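Local coordinates for branched-chain-amino-acid aminotransferase (Deinococcus radiodurans, PDB 3UZO), which probably transfers the amino group between leucine, isoleucine or valine and 2-oxoglutarate, using pyridoxal 5'-phosphate as cofactor, at residues A242-I247 with T309-I314. Sequence-based numbering, arbitrary orientation.
Sequences ANFFAI and TPIGGI. With PLP (pyridoxal-5'-phosphate), chain C.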
ATOM      1  N   ALA A 242      14.776   0.839  -7.839  1.00 16.45           N
ATOM      2  CA  ALA A 242      15.703   1.732  -8.534  1.00 15.89           C
ATOM      3  C   ALA A 242      15.109   2.284  -9.832  1.00 14.89           C
ATOM      4  O   ALA A 242      14.247   1.652 -10.449  1.00 14.00           O
ATOM      5  CB  ALA A 242      16.997   0.996  -8.846  1.00 12.35           C
ATOM      6  N   ASN A 243      15.561   3.474 -10.225  1.00 11.02           N
ATOM      7  CA  ASN A 243      15.119   4.083 -11.478  1.00 11.08           C
ATOM      8  C   ASN A 243      15.981   3.399 -12.543  1.00 10.52           C
ATOM      9  O   ASN A 243      16.918   2.669 -12.216  1.00 10.25           O
ATOM     10  CB  ASN A 243      15.399   5.602 -11.501  1.00 13.19           C
ATOM     11  CG  ASN A 243      14.181   6.451 -11.123  1.00 14.02           C
ATOM     12  OD1 ASN A 243      14.191   7.678 -11.304  1.00 13.17           O
ATOM     13  ND2 ASN A 243      13.141   5.815 -10.599  1.00 13.26           N
ATOM     14  N   PHE A 244      15.668   3.649 -13.809  1.00  9.28           N
ATOM     15  CA  PHE A 244      16.396   3.060 -14.926  1.00  9.11           C
ATOM     16  C   PHE A 244      16.999   4.157 -15.785  1.00  8.74           C
ATOM     17  O   PHE A 244      16.409   5.220 -15.933  1.00  8.08           O
ATOM     18  CB  PHE A 244      15.423   2.245 -15.787  1.00 12.86           C
ATOM     19  CG  PHE A 244      16.010   1.734 -17.079  1.00 14.61           C
ATOM     20  CD1 PHE A 244      16.557   0.454 -17.156  1.00 14.51           C
ATOM     21  CD2 PHE A 244      15.985   2.518 -18.228  1.00 12.51           C
ATOM     22  CE1 PHE A 244      17.068  -0.042 -18.374  1.00 16.33           C
ATOM     23  CE2 PHE A 244      16.492   2.036 -19.448  1.00 15.82           C
ATOM     24  CZ  PHE A 244      17.033   0.753 -19.520  1.00  9.99           C
ATOM     25  N   PHE A 245      18.182   3.913 -16.328  1.00 10.56           N
ATOM     26  CA  PHE A 245      18.795   4.872 -17.237  1.00 10.72           C
ATOM     27  C   PHE A 245      19.526   4.082 -18.314  1.00 11.03           C
ATOM     28  O   PHE A 245      19.840   2.907 -18.119  1.00  9.79           O
ATOM     29  CB  PHE A 245      19.760   5.833 -16.520  1.00 11.14           C
ATOM     30  CG  PHE A 245      21.053   5.212 -16.080  1.00 12.06           C
ATOM     31  CD1 PHE A 245      21.162   4.605 -14.831  1.00 15.27           C
ATOM     32  CD2 PHE A 245      22.179   5.264 -16.899  1.00 11.62           C
ATOM     33  CE1 PHE A 245      22.375   4.062 -14.398  1.00 12.58           C
ATOM     34  CE2 PHE A 245      23.389   4.727 -16.484  1.00 15.53           C
ATOM     35  CZ  PHE A 245      23.489   4.123 -15.224  1.00 15.15           C
ATOM     36  N   ALA A 246      19.760   4.710 -19.460  1.00 10.66           N
ATOM     37  CA  ALA A 246      20.473   4.050 -20.544  1.00 10.63           C
ATOM     38  C   ALA A 246      21.329   5.065 -21.278  1.00 11.54           C
ATOM     39  O   ALA A 246      21.063   6.268 -21.236  1.00 11.51           O
ATOM     40  CB  ALA A 246      19.484   3.384 -21.516  1.00 11.21           C
ATOM     41  N   ILE A 247      22.376   4.573 -21.928  1.00  9.51           N
ATOM     42  CA  ILE A 247      23.281   5.423 -22.687  1.00 12.25           C
ATOM     43  C   ILE A 247      23.133   5.029 -24.165  1.00 12.48           C
ATOM     44  O   ILE A 247      23.177   3.847 -24.502  1.00 13.53           O
ATOM     45  CB  ILE A 247      24.751   5.218 -22.239  1.00 15.86           C
ATOM     46  CG1 ILE A 247      24.944   5.670 -20.783  1.00 17.13           C
ATOM     47  CG2 ILE A 247      25.679   6.041 -23.108  1.00 15.28           C
ATOM     48  CD1 ILE A 247      24.124   4.916 -19.785  1.00 21.98           C
ATOM     49  N   THR A 309      23.669   0.053 -10.523  1.00 14.41           N
ATOM     50  CA  THR A 309      23.864  -1.378 -10.700  1.00 14.07           C
ATOM     51  C   THR A 309      23.788  -1.595 -12.209  1.00 12.55           C
ATOM     52  O   THR A 309      22.716  -1.470 -12.802  1.00 11.53           O
ATOM     53  CB  THR A 309      22.735  -2.186 -10.037  1.00 28.98           C
ATOM     54  OG1 THR A 309      22.748  -1.958  -8.621  1.00 31.49           O
ATOM     55  CG2 THR A 309      22.915  -3.672 -10.313  1.00 29.01           C
ATOM     56  N   PRO A 310      24.926  -1.913 -12.852  1.00 15.14           N
ATOM     57  CA  PRO A 310      24.913  -2.129 -14.299  1.00 14.82           C
ATOM     58  C   PRO A 310      23.907  -3.206 -14.674  1.00 14.19           C
ATOM     59  O   PRO A 310      23.760  -4.202 -13.965  1.00 14.35           O
ATOM     60  CB  PRO A 310      26.350  -2.555 -14.606  1.00 12.96           C
ATOM     61  CG  PRO A 310      27.155  -1.906 -13.484  1.00 13.95           C
ATOM     62  CD  PRO A 310      26.269  -2.156 -12.295  1.00 14.38           C
ATOM     63  N   ILE A 311      23.200  -2.996 -15.778  1.00 12.20           N
ATOM     64  CA  ILE A 311      22.237  -3.982 -16.230  1.00 11.82           C
ATOM     65  C   ILE A 311      22.885  -4.788 -17.357  1.00 12.82           C
ATOM     66  O   ILE A 311      23.216  -4.250 -18.415  1.00 11.60           O
ATOM     67  CB  ILE A 311      20.931  -3.308 -16.707  1.00 12.46           C
ATOM     68  CG1 ILE A 311      20.244  -2.634 -15.510  1.00 13.44           C
ATOM     69  CG2 ILE A 311      20.006  -4.347 -17.360  1.00 10.62           C
ATOM     70  CD1 ILE A 311      19.027  -1.777 -15.864  1.00 13.51           C
ATOM     71  N   GLY A 312      23.104  -6.072 -17.101  1.00 19.66           N
ATOM     72  CA  GLY A 312      23.719  -6.926 -18.099  1.00 20.79           C
ATOM     73  C   GLY A 312      22.772  -7.094 -19.266  1.00 20.66           C
ATOM     74  O   GLY A 312      23.115  -6.812 -20.412  1.00 21.29           O
ATOM     75  N   GLY A 313      21.562  -7.542 -18.960  1.00 14.79           N
ATOM     76  CA  GLY A 313      20.569  -7.731 -19.994  1.00 16.01           C
ATOM     77  C   GLY A 313      19.165  -7.683 -19.437  1.00 15.74           C
ATOM     78  O   GLY A 313      18.962  -7.765 -18.222  1.00 16.05           O
ATOM     79  N   ILE A 314      18.187  -7.549 -20.323  1.00 16.24           N
ATOM     80  CA  ILE A 314      16.799  -7.503 -19.899  1.00 16.81           C
ATOM     81  C   ILE A 314      15.998  -8.568 -20.627  1.00 16.91           C
ATOM     82  O   ILE A 314      16.024  -8.646 -21.855  1.00 17.43           O
ATOM     83  CB  ILE A 314      16.156  -6.128 -20.187  1.00 13.95           C
ATOM     84  CG1 ILE A 314      16.883  -5.028 -19.407  1.00 13.48           C
ATOM     85  CG2 ILE A 314      14.684  -6.157 -19.800  1.00 12.26           C
ATOM     86  CD1 ILE A 314      16.234  -3.659 -19.540  1.00 11.14           C
TER
HETATM   87  N1  PLP C 371      12.683   3.520  -7.348  1.00 16.36           N
HETATM   88  C2  PLP C 371      12.128   2.908  -6.221  1.00 18.91           C
HETATM   89  C2A PLP C 371      10.865   2.063  -6.402  1.00 19.00           C
HETATM   90  C3  PLP C 371      12.776   3.114  -4.950  1.00 18.78           C
HETATM   91  O3  PLP C 371      12.276   2.541  -3.842  1.00 21.30           O
HETATM   92  C4  PLP C 371      13.965   3.941  -4.865  1.00 18.10           C
HETATM   93  C4A PLP C 371      14.625   4.148  -3.439  1.00 20.36           C
HETATM   94  C5  PLP C 371      14.492   4.547  -6.103  1.00 16.87           C
HETATM   95  C6  PLP C 371      13.841   4.324  -7.316  1.00 16.61           C
HETATM   96  C5A PLP C 371      15.694   5.406  -6.178  1.00 16.43           C
HETATM   97  O4P PLP C 371      15.563   6.624  -5.495  1.00 15.57           O
HETATM   98  P   PLP C 371      16.776   7.219  -4.658  1.00 15.74           P
HETATM   99  O1P PLP C 371      17.206   6.310  -3.557  1.00 14.38           O
HETATM  100  O2P PLP C 371      16.182   8.552  -4.139  1.00 15.03           O
HETATM  101  O3P PLP C 371      17.822   7.578  -5.674  1.00 13.87           O
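Phe244 and Ile311 meet in a buried contact on the mixed sheet of this class-IV pyridoxal-phosphate aminotransferase, and Ile314 closes on the same ring. The methyl CD1 of Ile311 is placed evenly against one ring bond, 3.6 Å from both CD1 and CE1 of Phe244, and approaches the ring obliquely. Ile314 also arrives obliquely, its CD1 lying 3.9 Å from Phe244 CE1. The two methyls meet the CD1-CE1 border of the ring from opposite sides of its plane, and the contact is purely apolar. Phe244 extends CG anti to its backbone N (chi1 172°), which carries the ring toward the two isoleucines. Ile311 crosses it at about a right angle, while Ile314 reaches it from the opposing direction; both isoleucines extend CG1 into a nearly straight chain (chi2 173° in Ile311) that ends in the touching methyl.

The two segments are not paired, and the CA atoms of Phe244 and Ile311 stay 9.2 Å apart. Strand 296-302 lies between them, antiparallel to each, and the Phe244 side chain lies against its Ala299. Ile311 also touches Phe185 of strand 183-186, and Ile314 touches Ile226 and Phe323.

The 242-247 segment begins at the cofactor pocket, where Ala242 and Asn243 lie, and runs from there to Phe244. Asn243 is fixed by side-chain hydrogen bonds from ND2 to Leu263 O and from Lys268 NZ to OD1. Its backbone N is 3.5 Å from C6 of the pyridoxal phosphate ring. The closest approach of the segment to the cofactor is made by Ala242 CA, 3.4 Å from C6 of the pyridoxal phosphate.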